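Local coordinates for flavodoxin (Lactobacillus reuteri, PDB 5VEG), which binds flavin mononucleotide and probably serves as a low-potential electron donor to redox enzymes, in association with a propanediol-utilization bacterial microcompartment, at residues N44-V47 with A48-C52; Q69-V72 with A73-M76; M93-E96 with G97-F100; S119-K122 with F123-E126; N129-V132 with D133-D137. All coordinates share one frame; numbering follows the deposited sequence.

Contact 1 (N44-V47 with A48-C52); sequences NEEV and ANIVC. With FMN (flavin mononucleotide), chain D.
Asn-44 O accepts from Ala-48 N at 3.0 Å, and the same residue grips the cofactor. Its CG sits beside its own backbone N (chi1 -79°), which lets both nitrogens converge on one phosphate oxygen: FMN O2P receives a bond from Asn-44 N at 2.8 Å and one from Asn-44 ND2 at 3.0 Å. ND2 adds a weak bond to the ester oxygen O5', while OD1 accepts from Ser-119 N, so the amide's rotation is fixed from both ends. Asn-49 N binds Glu-45 O at 2.8 Å, another of the four i to i+4 backbone bonds that run from residues 44-47 to 48-51. Farther along, packing takes over on one side of the helix. Val-47 CG1 lies 4.5 Å from Val-51 CG2, and both valines rest on Leu-165 of helix 159-176. Ile-50 brings CD1 within 4.4 Å of Glu-46 CG, alongside the aliphatic part of that extended chain. Ala-48 instead faces Val-35 and Tyr-37 of strand 31-38. The start of a helix set against a phosphate, where the helix dipole probably assists binding, is characteristic of the phosphate site after the first strand of the flavodoxin fold.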
# COMPACT_ATOMS: atom_id res chain seq x y z
N ASN A 44 2.62 -1.54 10.25
CA ASN A 44 2.05 -1.37 8.91
C ASN A 44 0.55 -1.24 8.93
O ASN A 44 -0.02 -0.67 7.99
CB ASN A 44 2.48 -2.52 8.02
CG ASN A 44 3.88 -2.34 7.51
OD1 ASN A 44 4.09 -1.70 6.49
ND2 ASN A 44 4.86 -2.89 8.24
N GLU A 45 -0.11 -1.76 9.97
CA GLU A 45 -1.53 -1.45 10.15
C GLU A 45 -1.70 -0.00 10.57
O GLU A 45 -2.64 0.67 10.14
CB GLU A 45 -2.14 -2.40 11.19
CG GLU A 45 -3.56 -2.03 11.53
CD GLU A 45 -4.22 -3.01 12.48
OE1 GLU A 45 -3.62 -4.07 12.78
OE2 GLU A 45 -5.36 -2.71 12.90
N GLU A 46 -0.79 0.49 11.42
CA GLU A 46 -0.77 1.92 11.72
C GLU A 46 -0.60 2.75 10.45
O GLU A 46 -1.31 3.74 10.26
CB GLU A 46 0.37 2.21 12.72
CG GLU A 46 0.31 3.56 13.40
CD GLU A 46 1.35 3.68 14.52
OE1 GLU A 46 1.96 2.65 14.90
OE2 GLU A 46 1.56 4.81 15.02
N VAL A 47 0.32 2.35 9.57
CA VAL A 47 0.52 3.08 8.31
C VAL A 47 -0.76 3.06 7.49
O VAL A 47 -1.20 4.10 6.97
CB VAL A 47 1.70 2.49 7.52
CG1 VAL A 47 1.75 3.09 6.08
CG2 VAL A 47 3.03 2.69 8.28
N ALA A 48 -1.37 1.88 7.34
CA ALA A 48 -2.64 1.79 6.62
C ALA A 48 -3.71 2.67 7.25
O ALA A 48 -4.46 3.36 6.54
CB ALA A 48 -3.08 0.32 6.57
N ASN A 49 -3.79 2.68 8.59
CA ASN A 49 -4.76 3.54 9.28
C ASN A 49 -4.56 5.01 8.92
O ASN A 49 -5.53 5.74 8.68
CB ASN A 49 -4.65 3.37 10.80
CG ASN A 49 -5.16 2.03 11.31
OD1 ASN A 49 -5.79 1.25 10.58
ND2 ASN A 49 -4.89 1.76 12.58
N ILE A 50 -3.31 5.47 8.91
CA ILE A 50 -3.05 6.87 8.57
C ILE A 50 -3.47 7.16 7.14
O ILE A 50 -4.02 8.22 6.85
CB ILE A 50 -1.56 7.20 8.80
CG1 ILE A 50 -1.22 7.07 10.30
CG2 ILE A 50 -1.23 8.59 8.27
CD1 ILE A 50 0.29 6.95 10.61
N VAL A 51 -3.22 6.22 6.22
CA VAL A 51 -3.59 6.44 4.83
C VAL A 51 -5.11 6.44 4.68
O VAL A 51 -5.68 7.28 3.97
CB VAL A 51 -2.92 5.39 3.92
CG1 VAL A 51 -3.41 5.54 2.48
CG2 VAL A 51 -1.36 5.52 3.98
N CYS A 52 -5.80 5.52 5.36
CA CYS A 52 -7.26 5.49 5.33
C CYS A 52 -7.85 6.79 5.87
O CYS A 52 -8.81 7.32 5.31
CB CYS A 52 -7.79 4.33 6.15
SG CYS A 52 -7.42 2.74 5.47
N1 FMN D . 12.72 -4.53 7.73
C2 FMN D . 13.17 -4.22 6.46
O2 FMN D . 12.91 -3.13 5.97
N3 FMN D . 13.92 -5.13 5.75
C4 FMN D . 14.24 -6.36 6.30
O4 FMN D . 14.90 -7.15 5.64
C4A FMN D . 13.79 -6.68 7.58
N5 FMN D . 14.09 -7.91 8.15
C5A FMN D . 13.62 -8.19 9.43
C6 FMN D . 13.90 -9.42 10.04
C7 FMN D . 13.43 -9.69 11.32
C7M FMN D . 13.74 -11.01 11.99
C8 FMN D . 12.68 -8.74 12.01
C8M FMN D . 12.18 -9.04 13.40
C9 FMN D . 12.40 -7.52 11.41
C9A FMN D . 12.86 -7.26 10.12
N10 FMN D . 12.55 -6.04 9.55
C10 FMN D . 13.03 -5.76 8.29
C1' FMN D . 11.79 -5.02 10.34
C2' FMN D . 10.27 -4.97 10.17
O2' FMN D . 9.98 -4.80 8.81
C3' FMN D . 9.86 -3.72 10.92
O3' FMN D . 10.03 -3.87 12.31
C4' FMN D . 8.42 -3.33 10.64
O4' FMN D . 8.17 -2.11 11.30
C5' FMN D . 7.46 -4.37 11.21
O5' FMN D . 6.18 -4.02 10.74
P FMN D . 4.86 -4.61 11.45
O1P FMN D . 4.81 -4.07 12.87
O2P FMN D . 3.67 -4.09 10.66
O3P FMN D . 4.92 -6.11 11.50

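Contact 2 (Q69-V72 with A73-M76)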
# COMPACT_ATOMS: atom_id res chain seq x y z
N GLN A 69 -6.87 -11.89 4.51
CA GLN A 69 -8.32 -12.03 4.44
C GLN A 69 -8.92 -11.34 3.21
O GLN A 69 -10.13 -11.13 3.17
CB GLN A 69 -8.98 -11.44 5.69
CG GLN A 69 -8.43 -11.95 7.01
CD GLN A 69 -9.16 -13.19 7.49
OE1 GLN A 69 -9.43 -14.11 6.71
NE2 GLN A 69 -9.46 -13.23 8.78
N THR A 70 -8.11 -10.97 2.23
CA THR A 70 -8.57 -10.15 1.11
C THR A 70 -8.26 -10.87 -0.19
O THR A 70 -7.13 -11.34 -0.39
CB THR A 70 -7.91 -8.76 1.12
OG1 THR A 70 -8.03 -8.19 2.43
CG2 THR A 70 -8.57 -7.85 0.11
N ASP A 71 -9.26 -10.96 -1.06
CA ASP A 71 -9.07 -11.46 -2.41
C ASP A 71 -8.88 -10.30 -3.37
O ASP A 71 -9.58 -9.28 -3.28
CB ASP A 71 -10.25 -12.34 -2.85
CG ASP A 71 -10.45 -13.54 -1.93
OD1 ASP A 71 -9.47 -14.31 -1.75
OD2 ASP A 71 -11.56 -13.71 -1.38
N VAL A 72 -7.91 -10.43 -4.29
CA VAL A 72 -7.67 -9.38 -5.27
C VAL A 72 -8.93 -9.05 -6.05
O VAL A 72 -9.18 -7.88 -6.37
CB VAL A 72 -6.51 -9.79 -6.21
CG1 VAL A 72 -6.44 -8.85 -7.42
CG2 VAL A 72 -5.17 -9.80 -5.44
N ALA A 73 -9.77 -10.05 -6.34
CA ALA A 73 -11.00 -9.78 -7.09
C ALA A 73 -11.89 -8.77 -6.38
O ALA A 73 -12.55 -7.96 -7.03
CB ALA A 73 -11.76 -11.09 -7.34
N ASP A 74 -11.91 -8.79 -5.04
CA ASP A 74 -12.69 -7.79 -4.31
C ASP A 74 -11.93 -6.47 -4.21
O ASP A 74 -12.52 -5.39 -4.39
CB ASP A 74 -13.06 -8.32 -2.92
CG ASP A 74 -13.92 -9.57 -3.00
OD1 ASP A 74 -14.88 -9.58 -3.80
OD2 ASP A 74 -13.63 -10.55 -2.29
N PHE A 75 -10.63 -6.56 -3.90
CA PHE A 75 -9.75 -5.40 -3.79
C PHE A 75 -9.84 -4.50 -5.01
O PHE A 75 -9.99 -3.27 -4.89
CB PHE A 75 -8.32 -5.93 -3.61
CG PHE A 75 -7.25 -4.87 -3.48
CD1 PHE A 75 -7.16 -4.08 -2.34
CD2 PHE A 75 -6.28 -4.73 -4.47
CE1 PHE A 75 -6.16 -3.13 -2.21
CE2 PHE A 75 -5.26 -3.77 -4.35
CZ PHE A 75 -5.21 -2.98 -3.21
N MET A 76 -9.75 -5.08 -6.21
CA MET A 76 -9.63 -4.30 -7.43
C MET A 76 -10.87 -3.50 -7.77
O MET A 76 -10.84 -2.73 -8.74
CB MET A 76 -9.29 -5.22 -8.61
CG MET A 76 -10.41 -6.22 -8.94
SD MET A 76 -10.09 -7.02 -10.51
CE MET A 76 -10.30 -5.65 -11.65
O HOH W 1 -11.98 -10.07 -0.20
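Asp-71 and Asp-74 run alongside each other with their carboxylates on one side, the carboxylate planes turned 54° apart and the OD2 atoms 3.9 Å from each other. Two like charges at this spacing probably repel, and the repulsion is probably offset by a water and by Lys-77. Water 1 accepts from Asp-71 N at 3.0 Å and donates to Asp-74 OD2 at 2.7 Å, bridging backbone and side chain, while Asp-74 OD1 forms a salt bridge with Lys-77. Asp-71 occupies the N-cap position, yet its carboxylate makes no capping bond; its backbone carbonyl starts the helical bonding. Asp-71 O accepts from Phe-75 N at 3.0 Å, in the carbonyl plane, and more weakly from Asp-74 N.

On the inner side the methyl CG2 of Thr-70 comes at an angle to Phe-75 CB, 4.2 Å away. With CG anti to the backbone N (chi1 179°), the phenyl ring of Phe-75 leads away from the turn into the core, where it meets Phe-100 edge-to-face and touches Val-36. Met-76 follows a different course: its CG is wedged between backbone N and carbonyl carbon and approaches Val-72 O to 3.3 Å, the oxygen that also accepts from Met-76 N. Val-72 leans on Phe-100 and Asp-103. This short, amphipathic helical turn belongs to the crossover from edge strand 60-66 to strand 80-85 in the parallel sheet of a flavodoxin.

Contact 3 (M93-E96 with G97-F100); sequences MPEE and GLDF. With CD (cadmium ion), chain E; NA (sodium ion), chain F.
Gly-97 N donates to Pro-94 O at 2.9 Å, closing a type I turn over Glu-95 and Glu-96; the donor stands 60° above the carbonyl plane. Leu-98 follows with a long, weak bond from its N to Glu-95 O at 3.4 Å. Its side chain covers the turn with two methyls: CD2 packs on Met-93 CB at 3.9 Å, and CD1 lies by CA and CG of Glu-95. The carboxylate of Asp-99 takes no part with residues 93-96. Its CG is anti to the backbone N (chi1 177°), which carries the carboxylate out to two metals. OD1 and OD2 chelate cadmium at 2.5 and 2.6 Å, and OD1 is shared with sodium at 2.3 Å. Water 3 and Asp-103, one helical turn later, also bind the cadmium. Phe-100 lies back in the core against Val-36 and Val-83, while its backbone N meets water 2 at 3.1 Å. That water donates to Glu-96 O at 2.6 Å, linking the carbonyl and N-H that an i to i+4 helical bond would pair. The side chain of Glu-96 goes elsewhere, OE2 being hydrogen-bonded to Tyr-86 OH. The helix thus starts on a weak bond and a water bridge, while the two cations on Asp-99 would be expected to keep its carboxylate ionised.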
# COMPACT_ATOMS: atom_id res chain seq x y z
N MET A 93 9.20 -11.14 1.46
CA MET A 93 7.80 -10.71 1.43
C MET A 93 7.03 -11.34 2.59
O MET A 93 7.36 -12.44 3.04
CB MET A 93 7.15 -11.13 0.13
CG MET A 93 7.88 -10.70 -1.09
SD MET A 93 7.05 -9.25 -1.71
CE MET A 93 5.38 -9.85 -1.85
N PRO A 94 5.96 -10.70 3.05
CA PRO A 94 5.06 -11.37 4.00
C PRO A 94 4.48 -12.64 3.40
O PRO A 94 3.91 -12.62 2.30
CB PRO A 94 3.97 -10.31 4.26
CG PRO A 94 4.57 -9.00 3.81
CD PRO A 94 5.47 -9.36 2.68
N GLU A 95 4.62 -13.75 4.12
CA GLU A 95 4.22 -15.05 3.58
C GLU A 95 2.70 -15.12 3.38
O GLU A 95 2.23 -15.75 2.43
CB GLU A 95 4.69 -16.17 4.50
CG GLU A 95 6.14 -16.59 4.30
CD GLU A 95 6.60 -17.63 5.32
OE1 GLU A 95 7.68 -17.45 5.92
OE2 GLU A 95 5.88 -18.64 5.52
N GLU A 96 1.94 -14.50 4.29
CA GLU A 96 0.49 -14.40 4.17
C GLU A 96 0.04 -13.51 3.01
O GLU A 96 -1.16 -13.47 2.72
CB GLU A 96 -0.09 -13.87 5.48
CG GLU A 96 0.23 -12.40 5.79
CD GLU A 96 1.50 -12.20 6.63
OE1 GLU A 96 2.41 -13.05 6.56
OE2 GLU A 96 1.60 -11.19 7.35
N GLY A 97 0.97 -12.81 2.34
CA GLY A 97 0.63 -11.93 1.23
C GLY A 97 1.12 -12.41 -0.12
O GLY A 97 0.93 -11.72 -1.13
N LEU A 98 1.73 -13.59 -0.18
CA LEU A 98 2.33 -14.05 -1.43
C LEU A 98 1.27 -14.33 -2.48
O LEU A 98 1.45 -14.02 -3.66
CB LEU A 98 3.18 -15.30 -1.19
CG LEU A 98 4.49 -15.02 -0.44
CD1 LEU A 98 5.07 -16.34 0.06
CD2 LEU A 98 5.47 -14.30 -1.35
N ASP A 99 0.15 -14.92 -2.07
CA ASP A 99 -0.91 -15.21 -3.02
C ASP A 99 -1.52 -13.93 -3.58
O ASP A 99 -1.65 -13.77 -4.81
CB ASP A 99 -1.97 -16.06 -2.36
CG ASP A 99 -3.11 -16.33 -3.28
OD1 ASP A 99 -2.84 -16.85 -4.38
OD2 ASP A 99 -4.24 -15.97 -2.93
N PHE A 100 -1.90 -13.01 -2.69
CA PHE A 100 -2.37 -11.69 -3.09
C PHE A 100 -1.40 -11.01 -4.04
O PHE A 100 -1.80 -10.47 -5.08
CB PHE A 100 -2.57 -10.83 -1.83
CG PHE A 100 -3.26 -9.51 -2.07
CD1 PHE A 100 -2.56 -8.42 -2.58
CD2 PHE A 100 -4.59 -9.33 -1.71
CE1 PHE A 100 -3.18 -7.19 -2.76
CE2 PHE A 100 -5.21 -8.11 -1.88
CZ PHE A 100 -4.51 -7.04 -2.40
CD CD E . -5.26 -16.73 -5.15
NA NA F . -2.10 -18.69 -5.60
O HOH W 2 -2.03 -13.68 0.33
O HOH W 3 -7.44 -15.78 -4.23
O HOH W 4 -1.85 -17.00 -7.05

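Contact 4 (S119-K122 with F123-E126); sequences SGDK and FYGE. With FMN (flavin mononucleotide), chain D.
Tyr-124 N binds Asp-121 O at 3.1 Å and Gly-125 N binds Lys-122 O at 2.9 Å, the i to i+3 ladder of a 3-10 turn that continues from the end of strand 113-120. The side chain of Asp-121 joins in: OD1 accepts from Phe-123 N at 2.8 Å, an Asx turn in which the donor comes on the anti side of the carboxylate, 33° out of its plane. The same oxygen grazes Phe-123 CB. With CG anti to its backbone N (chi1 -171°), Asp-121 is drawn over the turn, and its CB rests 3.6 Å from Tyr-124 CD2.

The tyrosine ring is sandwiched. One face lies nearly parallel to the isoalloxazine, with FMN N5 over its centre and Tyr-124 CZ 3.3 Å from FMN C5A; the opposite face carries Phe-123 CD2, and Asp-121 O sits at the edge. Just past the strand end, Asp-121 N donates to FMN O2 at 3.1 Å; on the strand itself Ser-119 OG accepts a bond from the ribityl hydroxyl O4' at 2.8 Å. The loop therefore holds the flavin by backbone donation at the pyrimidine end and by aromatic contact over N5. Donors at O2 would stabilise negative charge gathered there on reduction, whereas an aromatic ring against the flavin probably disfavours the anionic hydroquinone, consistent with the low potentials of flavodoxins.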
# COMPACT_ATOMS: atom_id res chain seq x y z
N SER A 119 6.30 0.13 6.50
CA SER A 119 7.20 0.36 7.63
C SER A 119 8.19 -0.79 7.67
O SER A 119 7.80 -1.96 7.56
CB SER A 119 6.43 0.45 8.95
OG SER A 119 7.29 0.20 10.05
N GLY A 120 9.47 -0.46 7.78
CA GLY A 120 10.50 -1.46 7.86
C GLY A 120 11.59 -0.92 8.77
O GLY A 120 11.35 -0.04 9.59
N ASP A 121 12.80 -1.41 8.60
CA ASP A 121 13.90 -1.07 9.50
C ASP A 121 15.12 -0.74 8.66
O ASP A 121 15.66 -1.62 7.98
CB ASP A 121 14.18 -2.24 10.45
CG ASP A 121 15.17 -1.88 11.56
OD1 ASP A 121 16.02 -1.01 11.32
OD2 ASP A 121 15.08 -2.48 12.67
N LYS A 122 15.57 0.52 8.72
CA LYS A 122 16.73 0.96 7.94
C LYS A 122 18.00 0.19 8.28
O LYS A 122 18.92 0.16 7.46
CB LYS A 122 16.97 2.46 8.13
CG LYS A 122 15.87 3.29 7.47
CD LYS A 122 16.12 4.80 7.48
CE LYS A 122 14.94 5.53 6.82
NZ LYS A 122 15.09 7.02 6.83
N PHE A 123 18.06 -0.48 9.44
CA PHE A 123 19.26 -1.27 9.76
C PHE A 123 19.51 -2.37 8.72
O PHE A 123 20.66 -2.81 8.55
CB PHE A 123 19.14 -1.88 11.17
CG PHE A 123 20.12 -3.02 11.45
CD1 PHE A 123 21.46 -2.76 11.78
CD2 PHE A 123 19.69 -4.35 11.43
CE1 PHE A 123 22.35 -3.81 12.05
CE2 PHE A 123 20.57 -5.40 11.70
CZ PHE A 123 21.90 -5.13 12.01
N TYR A 124 18.48 -2.81 8.00
CA TYR A 124 18.67 -3.85 6.99
C TYR A 124 19.16 -3.29 5.66
O TYR A 124 19.19 -4.02 4.66
CB TYR A 124 17.37 -4.66 6.80
CG TYR A 124 17.03 -5.42 8.06
CD1 TYR A 124 17.50 -6.72 8.26
CD2 TYR A 124 16.31 -4.82 9.09
CE1 TYR A 124 17.23 -7.41 9.43
CE2 TYR A 124 16.03 -5.52 10.26
CZ TYR A 124 16.50 -6.80 10.42
OH TYR A 124 16.22 -7.49 11.58
N GLY A 125 19.56 -2.02 5.62
CA GLY A 125 20.32 -1.51 4.49
C GLY A 125 19.58 -1.63 3.18
O GLY A 125 18.46 -1.13 3.02
N GLU A 126 20.19 -2.31 2.21
CA GLU A 126 19.58 -2.42 0.90
C GLU A 126 18.37 -3.33 0.90
O GLU A 126 17.71 -3.45 -0.13
CB GLU A 126 20.61 -2.91 -0.13
CG GLU A 126 21.89 -2.05 -0.13
CD GLU A 126 22.38 -1.67 -1.53
OE1 GLU A 126 21.57 -1.18 -2.35
OE2 GLU A 126 23.59 -1.84 -1.78
N1 FMN D . 12.72 -4.53 7.73
C2 FMN D . 13.17 -4.22 6.46
O2 FMN D . 12.91 -3.13 5.97
N3 FMN D . 13.92 -5.13 5.75
C4 FMN D . 14.24 -6.36 6.30
O4 FMN D . 14.90 -7.15 5.64
C4A FMN D . 13.79 -6.68 7.58
N5 FMN D . 14.09 -7.91 8.15
C5A FMN D . 13.62 -8.19 9.43
C6 FMN D . 13.90 -9.42 10.04
C7 FMN D . 13.43 -9.69 11.32
C7M FMN D . 13.74 -11.01 11.99
C8 FMN D . 12.68 -8.74 12.01
C8M FMN D . 12.18 -9.04 13.40
C9 FMN D . 12.40 -7.52 11.41
C9A FMN D . 12.86 -7.26 10.12
N10 FMN D . 12.55 -6.04 9.55
C10 FMN D . 13.03 -5.76 8.29
C1' FMN D . 11.79 -5.02 10.34
C2' FMN D . 10.27 -4.97 10.17
O2' FMN D . 9.98 -4.80 8.81
C3' FMN D . 9.86 -3.72 10.92
O3' FMN D . 10.03 -3.87 12.31
C4' FMN D . 8.42 -3.33 10.64
O4' FMN D . 8.17 -2.11 11.30
C5' FMN D . 7.46 -4.37 11.21
O5' FMN D . 6.18 -4.02 10.74
P FMN D . 4.86 -4.61 11.45
O1P FMN D . 4.81 -4.07 12.87
O2P FMN D . 3.67 -4.09 10.66
O3P FMN D . 4.92 -6.11 11.50

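Contact 5 (N129-V132 with D133-D137). With FMN (flavin mononucleotide), chain D.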
# COMPACT_ATOMS: atom_id res chain seq x y z
N ASN A 129 12.59 -2.13 3.43
CA ASN A 129 11.26 -2.00 2.81
C ASN A 129 11.22 -2.56 1.39
O ASN A 129 10.55 -2.02 0.51
CB ASN A 129 10.78 -0.54 2.82
CG ASN A 129 9.98 -0.21 4.06
OD1 ASN A 129 9.10 -0.98 4.45
ND2 ASN A 129 10.28 0.91 4.69
N THR A 130 11.95 -3.66 1.14
CA THR A 130 11.93 -4.24 -0.21
C THR A 130 10.53 -4.68 -0.62
O THR A 130 10.22 -4.75 -1.81
CB THR A 130 12.88 -5.44 -0.29
OG1 THR A 130 12.51 -6.40 0.71
CG2 THR A 130 14.29 -5.03 -0.04
N THR A 131 9.66 -4.99 0.34
CA THR A 131 8.31 -5.41 -0.02
C THR A 131 7.56 -4.29 -0.72
O THR A 131 6.75 -4.54 -1.63
CB THR A 131 7.58 -5.89 1.23
OG1 THR A 131 8.22 -7.07 1.72
CG2 THR A 131 6.10 -6.20 0.94
N VAL A 132 7.82 -3.04 -0.33
CA VAL A 132 7.23 -1.89 -1.01
C VAL A 132 7.64 -1.88 -2.47
O VAL A 132 6.80 -1.67 -3.36
CB VAL A 132 7.63 -0.59 -0.28
CG1 VAL A 132 7.13 0.62 -1.03
CG2 VAL A 132 7.10 -0.62 1.15
N ASP A 133 8.92 -2.14 -2.75
CA ASP A 133 9.39 -2.18 -4.13
C ASP A 133 8.74 -3.31 -4.90
O ASP A 133 8.40 -3.15 -6.08
CB ASP A 133 10.91 -2.34 -4.17
CG ASP A 133 11.64 -1.20 -3.51
OD1 ASP A 133 11.22 -0.04 -3.72
OD2 ASP A 133 12.64 -1.45 -2.78
N HIS A 134 8.56 -4.48 -4.27
CA HIS A 134 7.92 -5.59 -4.96
C HIS A 134 6.47 -5.27 -5.32
O HIS A 134 6.02 -5.55 -6.43
CB HIS A 134 7.98 -6.86 -4.11
CG HIS A 134 9.33 -7.49 -4.11
ND1 HIS A 134 9.98 -7.87 -2.96
CD2 HIS A 134 10.17 -7.79 -5.13
CE1 HIS A 134 11.16 -8.39 -3.27
NE2 HIS A 134 11.29 -8.36 -4.58
N PHE A 135 5.71 -4.69 -4.38
CA PHE A 135 4.31 -4.42 -4.68
C PHE A 135 4.17 -3.30 -5.70
O PHE A 135 3.25 -3.33 -6.54
CB PHE A 135 3.52 -4.09 -3.42
CG PHE A 135 2.95 -5.31 -2.75
CD1 PHE A 135 1.77 -5.89 -3.23
CD2 PHE A 135 3.61 -5.91 -1.69
CE1 PHE A 135 1.25 -7.02 -2.64
CE2 PHE A 135 3.09 -7.05 -1.08
CZ PHE A 135 1.91 -7.61 -1.56
N ASP A 136 5.07 -2.31 -5.66
CA ASP A 136 5.05 -1.27 -6.67
C ASP A 136 5.31 -1.85 -8.06
O ASP A 136 4.61 -1.53 -9.03
CB ASP A 136 6.07 -0.18 -6.35
CG ASP A 136 5.80 1.10 -7.11
OD1 ASP A 136 6.04 1.11 -8.33
OD2 ASP A 136 5.33 2.09 -6.50
N ASP A 137 6.30 -2.74 -8.16
CA ASP A 137 6.51 -3.46 -9.41
C ASP A 137 5.29 -4.29 -9.80
O ASP A 137 4.92 -4.35 -10.98
CB ASP A 137 7.75 -4.35 -9.30
CG ASP A 137 9.06 -3.56 -9.39
OD1 ASP A 137 9.02 -2.37 -9.79
OD2 ASP A 137 10.11 -4.12 -9.06
N1 FMN D . 12.72 -4.53 7.73
C2 FMN D . 13.17 -4.22 6.46
O2 FMN D . 12.91 -3.13 5.97
N3 FMN D . 13.92 -5.13 5.75
C4 FMN D . 14.24 -6.36 6.30
O4 FMN D . 14.90 -7.15 5.64
C4A FMN D . 13.79 -6.68 7.58
N5 FMN D . 14.09 -7.91 8.15
C5A FMN D . 13.62 -8.19 9.43
C6 FMN D . 13.90 -9.42 10.04
C7 FMN D . 13.43 -9.69 11.32
C7M FMN D . 13.74 -11.01 11.99
C8 FMN D . 12.68 -8.74 12.01
C8M FMN D . 12.18 -9.04 13.40
C9 FMN D . 12.40 -7.52 11.41
C9A FMN D . 12.86 -7.26 10.12
N10 FMN D . 12.55 -6.04 9.55
C10 FMN D . 13.03 -5.76 8.29
C1' FMN D . 11.79 -5.02 10.34
C2' FMN D . 10.27 -4.97 10.17
O2' FMN D . 9.98 -4.80 8.81
C3' FMN D . 9.86 -3.72 10.92
O3' FMN D . 10.03 -3.87 12.31
C4' FMN D . 8.42 -3.33 10.64
O4' FMN D . 8.17 -2.11 11.30
C5' FMN D . 7.46 -4.37 11.21
O5' FMN D . 6.18 -4.02 10.74
P FMN D . 4.86 -4.61 11.45
O1P FMN D . 4.81 -4.07 12.87
O2P FMN D . 3.67 -4.09 10.66
O3P FMN D . 4.92 -6.11 11.50
O HOH W 5 10.11 -8.23 -0.21
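At the edge of the Phe-135 ring, in its plane, sits the methyl of Thr-131, with CG2 3.6 Å from CD2; the two side chains extend in parallel from the helix. Thr-131 O approaches the same edge, and Tyr-101 of helix 98-105 meets Phe-135 edge-to-face. The other flat group, the imidazole of His-134, has water 5 in its plane. Water 5 is hydrogen-bonded to His-134 ND1 (2.8 Å) and to Thr-130 OG1 (3.2 Å), and donates to Thr-131 OG1 at 2.9 Å, tying three side chains of the first turn together. With CG2 of Thr-131 anti to the backbone N, the methyl reaches the Phe-135 edge, leaving OG1 for water 5 and Tyr-86 O. Backbone bonds follow the helix: His-134 N to Thr-130 O at 3.0 Å and Phe-135 N to Thr-131 O at 2.9 Å. Asp-133 folds CB against Thr-130 O, while its two oxygens form salt bridges with Lys-150 and Lys-152. Before the helix, Asn-129 N donates to FMN O2 at 2.7 Å, and its ND2 binds Ile-153 O. The residue just before the helix thus supplies a short, straight donor to the pyrimidine carbonyl, which probably polarises it, while the lysine-paired Asp-133 ties the first turn to strand 145-154.

Overall arrangement
The five contacts come in series along one chain and sit around a parallel sheet of order 2-1-3-4-5. Contact 1, on helix 43-56, lies beside helix 159-176; contact 3 packs on contact 2 through Phe-100 on Phe-75 and on contact 5 through Met-93 on His-134 and Phe-135, with centres of contacts 3 and 5 about 12 Å apart. Contacts 1, 4 and 5 all touch the flavin: phosphate at the helix start, ring and ribityl along the loop after strand 113-120, pyrimidine just before helix 130-141. Asn-44 and Ser-119 join contacts 1 and 4. Cadmium is bound at contact 3, whose centre is about 19 Å from that of contact 4, where the flavin ring is stacked.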